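Local atomic coordinates of BepE protein (Bartonella henselae str. Houston-1, PDB entry 4YK3), a protein that is translocated into host cells by the VirB type IV secretion system, with its BID domain, the part held here, probably serving in delivery. Residues 32-37 with 118-123; 39-44 with 111-116; 46-51 with 84-89. One frame throughout, in Å; residues are numbered along the deposited sequence.

Interaction 1. Residues 32-37 with 118-123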
loop_
_atom_site.group_PDB
_atom_site.type_symbol
_atom_site.label_atom_id
_atom_site.label_comp_id
_atom_site.label_asym_id
_atom_site.label_seq_id
_atom_site.Cartn_x
_atom_site.Cartn_y
_atom_site.Cartn_z
ATOM N N PRO A 32 -12.326 2.611 -6.525
ATOM C CA PRO A 32 -12.727 2.449 -5.123
ATOM C C PRO A 32 -11.824 1.504 -4.336
ATOM O O PRO A 32 -11.439 1.847 -3.224
ATOM C CB PRO A 32 -14.159 1.892 -5.222
ATOM C CG PRO A 32 -14.347 1.493 -6.658
ATOM C CD PRO A 32 -13.448 2.364 -7.452
ATOM N N LEU A 33 -11.483 0.349 -4.897
ATOM C CA LEU A 33 -10.613 -0.574 -4.184
ATOM C C LEU A 33 -9.210 0.012 -3.986
ATOM O O LEU A 33 -8.587 -0.177 -2.945
ATOM C CB LEU A 33 -10.510 -1.897 -4.924
ATOM C CG LEU A 33 -11.810 -2.642 -5.182
ATOM C CD1 LEU A 33 -11.499 -3.865 -6.016
ATOM C CD2 LEU A 33 -12.456 -3.031 -3.862
ATOM N N VAL A 34 -8.710 0.705 -4.999
ATOM C CA VAL A 34 -7.366 1.263 -4.936
ATOM C C VAL A 34 -7.310 2.301 -3.833
ATOM O O VAL A 34 -6.409 2.279 -2.995
ATOM C CB VAL A 34 -6.960 1.847 -6.296
ATOM C CG1 VAL A 34 -5.695 2.720 -6.177
ATOM C CG2 VAL A 34 -6.767 0.711 -7.289
ATOM N N GLN A 35 -8.298 3.190 -3.814
ATOM C CA GLN A 35 -8.384 4.205 -2.774
ATOM C C GLN A 35 -8.510 3.593 -1.382
ATOM O O GLN A 35 -7.806 3.997 -0.462
ATOM C CB GLN A 35 -9.565 5.138 -3.029
ATOM C CG GLN A 35 -9.255 6.253 -3.995
ATOM C CD GLN A 35 -10.387 7.266 -4.089
ATOM O OE1 GLN A 35 -11.412 7.132 -3.416
ATOM N NE2 GLN A 35 -10.205 8.286 -4.926
ATOM N N ALA A 36 -9.412 2.626 -1.238
ATOM C CA ALA A 36 -9.671 2.003 0.054
ATOM C C ALA A 36 -8.416 1.340 0.622
ATOM O O ALA A 36 -8.094 1.505 1.802
ATOM C CB ALA A 36 -10.804 0.986 -0.072
ATOM N N TYR A 37 -7.706 0.588 -0.213
ATOM C CA TYR A 37 -6.480 -0.064 0.238
ATOM C C TYR A 37 -5.365 0.941 0.527
ATOM O O TYR A 37 -4.597 0.759 1.463
ATOM C CB TYR A 37 -6.000 -1.088 -0.793
ATOM C CG TYR A 37 -6.713 -2.421 -0.681
ATOM C CD1 TYR A 37 -6.639 -3.159 0.483
ATOM C CD2 TYR A 37 -7.463 -2.936 -1.735
ATOM C CE1 TYR A 37 -7.285 -4.365 0.613
ATOM C CE2 TYR A 37 -8.111 -4.168 -1.616
ATOM C CZ TYR A 37 -8.022 -4.867 -0.436
ATOM O OH TYR A 37 -8.651 -6.077 -0.276
ATOM N N SER A 118 -2.263 -5.649 -5.518
ATOM C CA SER A 118 -3.110 -6.520 -6.333
ATOM C C SER A 118 -4.272 -5.739 -6.956
ATOM O O SER A 118 -4.632 -5.965 -8.113
ATOM C CB SER A 118 -3.651 -7.681 -5.505
ATOM O OG SER A 118 -2.583 -8.443 -4.973
ATOM N N ALA A 119 -4.860 -4.817 -6.196
ATOM C CA ALA A 119 -5.978 -4.038 -6.725
ATOM C C ALA A 119 -5.510 -3.137 -7.866
ATOM O O ALA A 119 -6.215 -2.970 -8.860
ATOM C CB ALA A 119 -6.625 -3.220 -5.637
ATOM N N VAL A 120 -4.320 -2.561 -7.719
ATOM C CA VAL A 120 -3.734 -1.741 -8.777
ATOM C C VAL A 120 -3.491 -2.571 -10.036
ATOM O O VAL A 120 -3.821 -2.158 -11.154
ATOM C CB VAL A 120 -2.411 -1.080 -8.323
ATOM C CG1 VAL A 120 -1.709 -0.459 -9.520
ATOM C CG2 VAL A 120 -2.664 -0.034 -7.241
ATOM N N THR A 121 -2.892 -3.737 -9.856
ATOM C CA THR A 121 -2.643 -4.629 -10.979
ATOM C C THR A 121 -3.967 -5.078 -11.606
ATOM O O THR A 121 -4.117 -5.098 -12.820
ATOM C CB THR A 121 -1.814 -5.853 -10.529
ATOM O OG1 THR A 121 -0.463 -5.434 -10.287
ATOM C CG2 THR A 121 -1.832 -6.959 -11.597
ATOM N N GLN A 122 -4.940 -5.393 -10.762
ATOM C CA GLN A 122 -6.239 -5.863 -11.234
ATOM C C GLN A 122 -6.988 -4.754 -11.969
ATOM O O GLN A 122 -7.749 -5.017 -12.894
ATOM C CB GLN A 122 -7.039 -6.384 -10.044
ATOM C CG GLN A 122 -8.456 -6.818 -10.295
ATOM C CD GLN A 122 -9.099 -7.349 -9.017
ATOM O OE1 GLN A 122 -9.459 -8.523 -8.936
ATOM N NE2 GLN A 122 -9.219 -6.485 -8.003
ATOM N N ALA A 123 -6.748 -3.507 -11.576
ATOM C CA ALA A 123 -7.458 -2.389 -12.194
ATOM C C ALA A 123 -6.867 -2.079 -13.554
ATOM O O ALA A 123 -7.606 -1.795 -14.497
ATOM C CB ALA A 123 -7.411 -1.151 -11.301
#
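The phenol ring of Tyr37 and the methyl of Ala119 meet obliquely, with Tyr37 CD2 4.0 Å from Ala119 CB. Tyr37 follows Leu33 by one helical turn and so lies on the same flank of its helix. The other flat group is the amide of Gln122, whose NE2 lies 4.0 Å from Leu33 CD1. That approach is packing and not a hydrogen bond: the two side chains cross obliquely, and only the amide nitrogen at the end of the extended glutamine chain touches the leucine methyl, at an exposed margin where a polar end is tolerated.

Ala119 is the residue on which the tyrosine and the leucine converge, and its size suits the place. Its CB also touches Leu33 CB, at 4.2 Å, so the single methyl is shared by residues one helical turn apart. Deeper in, Val34 works mainly through one branch. CG2, anti to the carbonyl carbon, lies 4.0 Å from Ala119 O, 4.2 Å from Val120 CG2, and a little farther from the methyl of Ala123. A branched, compact valine fills this buried position without a polar atom to satisfy, and no hydrogen bond crosses the contact. The small side chains let the helices come near: their segment axes approach to 8.9 Å, and the directions differ by 163°, an antiparallel pair.

The pair belongs to the four-helix bundle of the BID domain, joining the start of helix 32-49 to the later part of helix 97-129. Val34 and Val120 both continue onto Leu63 of helix 56-64, Tyr116 adds to the packing of Val34 and Tyr37, and Met28 of helix 21-30 lies against Val120 and Ala123.

Interaction 2. Residues 39-44 with 111-116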
loop_
_atom_site.group_PDB
_atom_site.type_symbol
_atom_site.label_atom_id
_atom_site.label_comp_id
_atom_site.label_asym_id
_atom_site.label_seq_id
_atom_site.Cartn_x
_atom_site.Cartn_y
_atom_site.Cartn_z
ATOM N N GLN A 39 -5.710 4.016 1.662
ATOM C CA GLN A 39 -6.035 4.493 3.001
ATOM C C GLN A 39 -5.717 3.470 4.089
ATOM O O GLN A 39 -5.289 3.832 5.191
ATOM C CB GLN A 39 -7.501 4.887 3.087
ATOM C CG GLN A 39 -7.830 6.152 2.320
ATOM C CD GLN A 39 -7.020 7.342 2.805
ATOM O OE1 GLN A 39 -7.274 7.884 3.883
ATOM N NE2 GLN A 39 -6.041 7.757 2.008
ATOM N N GLU A 40 -5.919 2.196 3.772
ATOM C CA GLU A 40 -5.623 1.109 4.703
ATOM C C GLU A 40 -4.125 0.993 4.982
ATOM O O GLU A 40 -3.695 0.834 6.127
ATOM C CB GLU A 40 -6.148 -0.214 4.141
ATOM C CG GLU A 40 -6.283 -1.300 5.163
ATOM C CD GLU A 40 -7.489 -1.103 6.051
ATOM O OE1 GLU A 40 -8.405 -0.376 5.625
ATOM O OE2 GLU A 40 -7.510 -1.675 7.165
ATOM N N VAL A 41 -3.333 1.046 3.914
ATOM C CA VAL A 41 -1.887 1.038 4.038
ATOM C C VAL A 41 -1.433 2.199 4.931
ATOM O O VAL A 41 -0.596 2.002 5.799
ATOM C CB VAL A 41 -1.220 1.096 2.646
ATOM C CG1 VAL A 41 0.282 1.387 2.761
ATOM C CG2 VAL A 41 -1.452 -0.219 1.900
ATOM N N MET A 42 -1.988 3.397 4.733
ATOM C CA MET A 42 -1.529 4.544 5.519
ATOM C C MET A 42 -1.856 4.362 6.995
ATOM O O MET A 42 -1.073 4.755 7.866
ATOM C CB MET A 42 -2.144 5.852 5.019
ATOM C CG MET A 42 -1.724 6.219 3.607
ATOM S SD MET A 42 -2.506 7.726 3.022
ATOM C CE MET A 42 -1.941 8.916 4.244
ATOM N N HIS A 43 -3.026 3.795 7.273
ATOM C CA HIS A 43 -3.418 3.551 8.655
ATOM C C HIS A 43 -2.395 2.644 9.340
ATOM O O HIS A 43 -1.911 2.935 10.426
ATOM C CB HIS A 43 -4.808 2.920 8.726
ATOM C CG HIS A 43 -5.177 2.441 10.094
ATOM N ND1 HIS A 43 -5.644 3.286 11.078
ATOM C CD2 HIS A 43 -5.138 1.207 10.646
ATOM C CE1 HIS A 43 -5.884 2.591 12.175
ATOM N NE2 HIS A 43 -5.587 1.326 11.939
ATOM N N TRP A 44 -2.059 1.543 8.692
ATOM C CA TRP A 44 -1.170 0.592 9.316
ATOM C C TRP A 44 0.284 1.082 9.296
ATOM O O TRP A 44 1.068 0.668 10.152
ATOM C CB TRP A 44 -1.317 -0.794 8.661
ATOM C CG TRP A 44 -2.669 -1.406 8.967
ATOM C CD1 TRP A 44 -3.690 -1.600 8.082
ATOM C CD2 TRP A 44 -3.167 -1.845 10.248
ATOM N NE1 TRP A 44 -4.769 -2.133 8.717
ATOM C CE2 TRP A 44 -4.487 -2.295 10.045
ATOM C CE3 TRP A 44 -2.626 -1.900 11.537
ATOM C CZ2 TRP A 44 -5.284 -2.804 11.085
ATOM C CZ3 TRP A 44 -3.410 -2.397 12.568
ATOM C CH2 TRP A 44 -4.721 -2.853 12.334
ATOM N N GLN A 111 -0.903 -7.388 4.594
ATOM C CA GLN A 111 -2.178 -7.670 3.935
ATOM C C GLN A 111 -2.707 -6.457 3.191
ATOM O O GLN A 111 -3.124 -6.569 2.056
ATOM C CB GLN A 111 -3.244 -8.105 4.935
ATOM C CG GLN A 111 -3.012 -9.404 5.648
ATOM C CD GLN A 111 -4.220 -9.791 6.487
ATOM O OE1 GLN A 111 -4.090 -10.135 7.661
ATOM N NE2 GLN A 111 -5.404 -9.708 5.892
ATOM N N ALA A 112 -2.724 -5.304 3.855
ATOM C CA ALA A 112 -3.246 -4.091 3.246
ATOM C C ALA A 112 -2.447 -3.747 2.000
ATOM O O ALA A 112 -3.012 -3.353 0.985
ATOM C CB ALA A 112 -3.218 -2.953 4.224
ATOM N N LEU A 113 -1.137 -3.950 2.073
ATOM C CA LEU A 113 -0.240 -3.636 0.968
ATOM C C LEU A 113 -0.377 -4.609 -0.196
ATOM O O LEU A 113 -0.356 -4.199 -1.359
ATOM C CB LEU A 113 1.204 -3.617 1.460
ATOM C CG LEU A 113 2.247 -3.008 0.522
ATOM C CD1 LEU A 113 1.886 -1.589 0.136
ATOM C CD2 LEU A 113 3.603 -3.015 1.227
ATOM N N ASP A 114 -0.489 -5.896 0.127
ATOM C CA ASP A 114 -0.835 -6.917 -0.852
ATOM C C ASP A 114 -2.145 -6.572 -1.541
ATOM O O ASP A 114 -2.261 -6.681 -2.754
ATOM C CB ASP A 114 -0.961 -8.291 -0.192
ATOM C CG ASP A 114 0.374 -8.911 0.099
ATOM O OD1 ASP A 114 1.340 -8.148 0.290
ATOM O OD2 ASP A 114 0.460 -10.159 0.150
ATOM N N GLY A 115 -3.134 -6.182 -0.744
ATOM C CA GLY A 115 -4.426 -5.758 -1.260
ATOM C C GLY A 115 -4.302 -4.565 -2.200
ATOM O O GLY A 115 -4.885 -4.567 -3.290
ATOM N N TYR A 116 -3.529 -3.557 -1.788
ATOM C CA TYR A 116 -3.299 -2.390 -2.634
ATOM C C TYR A 116 -2.666 -2.752 -3.979
ATOM O O TYR A 116 -3.168 -2.353 -5.036
ATOM C CB TYR A 116 -2.398 -1.358 -1.928
ATOM C CG TYR A 116 -2.091 -0.175 -2.818
ATOM C CD1 TYR A 116 -3.033 0.841 -3.015
ATOM C CD2 TYR A 116 -0.882 -0.082 -3.488
ATOM C CE1 TYR A 116 -2.759 1.927 -3.847
ATOM C CE2 TYR A 116 -0.605 0.991 -4.336
ATOM C CZ TYR A 116 -1.540 1.989 -4.505
ATOM O OH TYR A 116 -1.252 3.046 -5.333
#
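Glu40 reaches Ala112 with its aliphatic half. Its CB points toward helix 97-129 and stands 4.0 Å from Ala112 CB; CG comes closer still, 3.6 Å from the same methyl. Beyond CG the chain bends (chi2 76°), turning the carboxylate back from the other helix. At the tip, OE2 accepts the indole N-H of Trp44, one turn later, with Trp44 NE1 3.2 Å away and an N-H...O angle of 148°. The donor comes to the anti side of OE2, 28° out of the carboxylate plane. Glutamate therefore serves twice here, as greasy spacer and as acceptor that helps to fix the indole's rotation.

These are two antiparallel helices of the BID four-helix bundle, with segment axes only 8.5 Å apart, a spacing that the alanine permits. Trp44 CD1 touches Ala112 CB from another direction, at 4.1 Å. CD2 of His43 lies over the centre of one indole face; separately, the ring of His108 stacks with the indole.

Toward the bundle interior Val41 takes over. Its CG2 packs 3.6 Å from Ala112 O and 4.0 Å from Leu113 CD1, and also touches Tyr116 CB, while Met59 of helix 56-64 covers the valine too. The side chain of Tyr116 continues onto Leu63 of that same helix, and its OH is hydrogen-bonded to Met59 O.

Interaction 3. Residues 46-51 with 84-89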
loop_
_atom_site.group_PDB
_atom_site.type_symbol
_atom_site.label_atom_id
_atom_site.label_comp_id
_atom_site.label_asym_id
_atom_site.label_seq_id
_atom_site.Cartn_x
_atom_site.Cartn_y
_atom_site.Cartn_z
ATOM N N LYS A 46 1.050 4.165 9.988
ATOM C CA LYS A 46 1.030 4.941 11.225
ATOM C C LYS A 46 1.268 4.035 12.444
ATOM O O LYS A 46 2.001 4.387 13.351
ATOM C CB LYS A 46 -0.287 5.693 11.380
ATOM C CG LYS A 46 -0.305 6.632 12.575
ATOM C CD LYS A 46 -1.716 7.012 12.977
ATOM C CE LYS A 46 -2.131 8.340 12.356
ATOM N NZ LYS A 46 -3.449 8.827 12.871
ATOM N N ILE A 47 0.667 2.853 12.441
ATOM C CA ILE A 47 0.800 1.944 13.575
ATOM C C ILE A 47 2.148 1.220 13.610
ATOM O O ILE A 47 2.766 1.105 14.669
ATOM C CB ILE A 47 -0.365 0.955 13.574
ATOM C CG1 ILE A 47 -1.628 1.685 14.035
ATOM C CG2 ILE A 47 -0.090 -0.222 14.485
ATOM C CD1 ILE A 47 -2.855 1.056 13.521
ATOM N N VAL A 48 2.610 0.743 12.458
ATOM C CA VAL A 48 3.842 -0.031 12.415
ATOM C C VAL A 48 5.080 0.878 12.485
ATOM O O VAL A 48 6.074 0.557 13.144
ATOM C CB VAL A 48 3.864 -0.885 11.159
ATOM C CG1 VAL A 48 5.226 -1.469 10.933
ATOM C CG2 VAL A 48 2.796 -1.965 11.238
ATOM N N TYR A 49 5.005 2.022 11.808
ATOM C CA TYR A 49 6.152 2.908 11.669
ATOM C C TYR A 49 6.053 4.208 12.468
ATOM O O TYR A 49 7.027 4.955 12.559
ATOM C CB TYR A 49 6.355 3.275 10.192
ATOM C CG TYR A 49 6.730 2.104 9.317
ATOM C CD1 TYR A 49 7.876 1.362 9.576
ATOM C CD2 TYR A 49 5.951 1.753 8.225
ATOM C CE1 TYR A 49 8.241 0.305 8.770
ATOM C CE2 TYR A 49 6.302 0.696 7.410
ATOM C CZ TYR A 49 7.445 -0.024 7.688
ATOM O OH TYR A 49 7.807 -1.069 6.875
ATOM N N GLY A 50 4.876 4.513 13.000
ATOM C CA GLY A 50 4.685 5.786 13.672
ATOM C C GLY A 50 4.435 6.941 12.715
ATOM O O GLY A 50 4.416 8.094 13.129
ATOM N N ASN A 51 4.235 6.632 11.434
ATOM C CA ASN A 51 4.075 7.662 10.416
ATOM C C ASN A 51 3.263 7.144 9.227
ATOM O O ASN A 51 3.683 6.218 8.530
ATOM C CB ASN A 51 5.438 8.151 9.938
ATOM C CG ASN A 51 5.332 9.257 8.906
ATOM O OD1 ASN A 51 5.078 9.006 7.727
ATOM N ND2 ASN A 51 5.550 10.488 9.341
ATOM N N HIS A 84 11.573 2.198 7.167
ATOM C CA HIS A 84 11.415 3.161 8.257
ATOM C C HIS A 84 11.643 2.376 9.539
ATOM O O HIS A 84 11.514 1.148 9.533
ATOM C CB HIS A 84 10.008 3.803 8.231
ATOM C CG HIS A 84 9.848 4.976 9.142
ATOM N ND1 HIS A 84 9.624 4.845 10.500
ATOM C CD2 HIS A 84 9.839 6.307 8.888
ATOM C CE1 HIS A 84 9.523 6.048 11.044
ATOM N NE2 HIS A 84 9.655 6.950 10.089
ATOM N N LYS A 85 11.992 3.050 10.632
ATOM C CA LYS A 85 12.132 2.339 11.901
ATOM C C LYS A 85 10.749 1.987 12.470
ATOM O O LYS A 85 9.735 2.658 12.196
ATOM C CB LYS A 85 12.946 3.155 12.924
ATOM C CG LYS A 85 12.136 4.081 13.812
ATOM C CD LYS A 85 12.988 4.669 14.957
ATOM C CE LYS A 85 12.107 5.382 15.977
ATOM N NZ LYS A 85 11.133 4.447 16.674
ATOM N N LEU A 86 10.711 0.903 13.233
ATOM C CA LEU A 86 9.477 0.474 13.896
ATOM C C LEU A 86 9.095 1.473 14.958
ATOM O O LEU A 86 9.952 1.954 15.668
ATOM C CB LEU A 86 9.654 -0.909 14.534
ATOM C CG LEU A 86 10.024 -1.976 13.510
ATOM C CD1 LEU A 86 10.229 -3.315 14.207
ATOM C CD2 LEU A 86 8.923 -2.032 12.449
ATOM N N ALA A 87 7.807 1.770 15.083
ATOM C CA ALA A 87 7.354 2.623 16.167
ATOM C C ALA A 87 7.742 2.050 17.529
ATOM O O ALA A 87 7.928 0.846 17.680
ATOM C CB ALA A 87 5.852 2.826 16.093
ATOM N N GLY A 88 7.857 2.934 18.513
ATOM C CA GLY A 88 8.225 2.548 19.861
ATOM C C GLY A 88 9.623 1.978 19.986
ATOM O O GLY A 88 10.476 2.201 19.128
ATOM N N ARG A 89 9.842 1.213 21.051
ATOM C CA ARG A 89 11.173 0.738 21.411
ATOM C C ARG A 89 11.102 -0.666 21.998
ATOM O O ARG A 89 10.118 -1.026 22.662
ATOM C CB ARG A 89 11.824 1.666 22.441
ATOM C CG ARG A 89 12.358 3.004 21.937
ATOM C CD ARG A 89 13.006 3.760 23.108
ATOM N NE ARG A 89 13.704 4.961 22.662
ATOM C CZ ARG A 89 13.165 6.171 22.692
ATOM N NH1 ARG A 89 11.932 6.336 23.159
ATOM N NH2 ARG A 89 13.856 7.216 22.265
HETATM O O HOH W 1 8.597 5.981 14.924
#
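Val48 O receives the N-H of Ala87 in the one direct hydrogen bond across the contact, with Ala87 N 2.9 Å away and a nearly straight N-H...O angle of 173°. The donor is tilted 30° from the carbonyl plane. Leu86 CA adds a weaker CA-H...O contact to the same oxygen. The next carbonyl, Tyr49 O, is 3.0 Å from the oxygen of water 1, which donates to it and weakly accepts from Lys85 NZ.

Further polar bonds shape the surroundings. His84 ND1 donates to Lys85 O at 2.8 Å, in the carbonyl plane on a lone pair, while Lys85 NZ folds back onto Leu86 O. The phenol OH of Tyr49 is hydrogen-bonded to Pro80 O.

The remaining contacts are packing round Tyr49. Its ring slides past His84 in the opposite direction, so that Tyr49 CD1 comes 3.5 Å from His84 CB, while Lys85 O sits at the ring edge. Val48 CG1 lies over the centre of one ring face and also meets Leu86 CD2 at 4.0 Å, where the two aliphatic side chains run side by side. Ala87 CB approaches Gly50 N to 3.7 Å, and Gly50, with positive phi, takes a conformation that calls for glycine just as the chain leaves the helix.

Late in a helix, carbonyls lose their usual partners further along the chain. Here residues 84-89 supply a backbone N-H for Val48 O, while Tyr49 O is met by a water that Lys85 NZ holds weakly. The bond from His84 ND1 to Lys85 O implies a proton on ND1, since a carbonyl oxygen can only accept.

Overall arrangement
From the N terminus, helix 32-49 offers its first turns to interaction 1, its middle to interaction 2 and its last turn to interaction 3. The chain then runs through helices 56-64 and 69-78, and residues 84-89 return to close the innermost loop. After the short hairpin 90-95 it enters helix 97-129, which closes interaction 2 and then, further along, interaction 1. The three loops are thus concentric and none cross. Interactions 1 and 2 zip the same antiparallel helix pair and touch each other through Tyr37 against Gly115 and Tyr116. Interaction 3, on the other side of the chain's centre from interaction 1, ties the helix end to the loop before the hairpin.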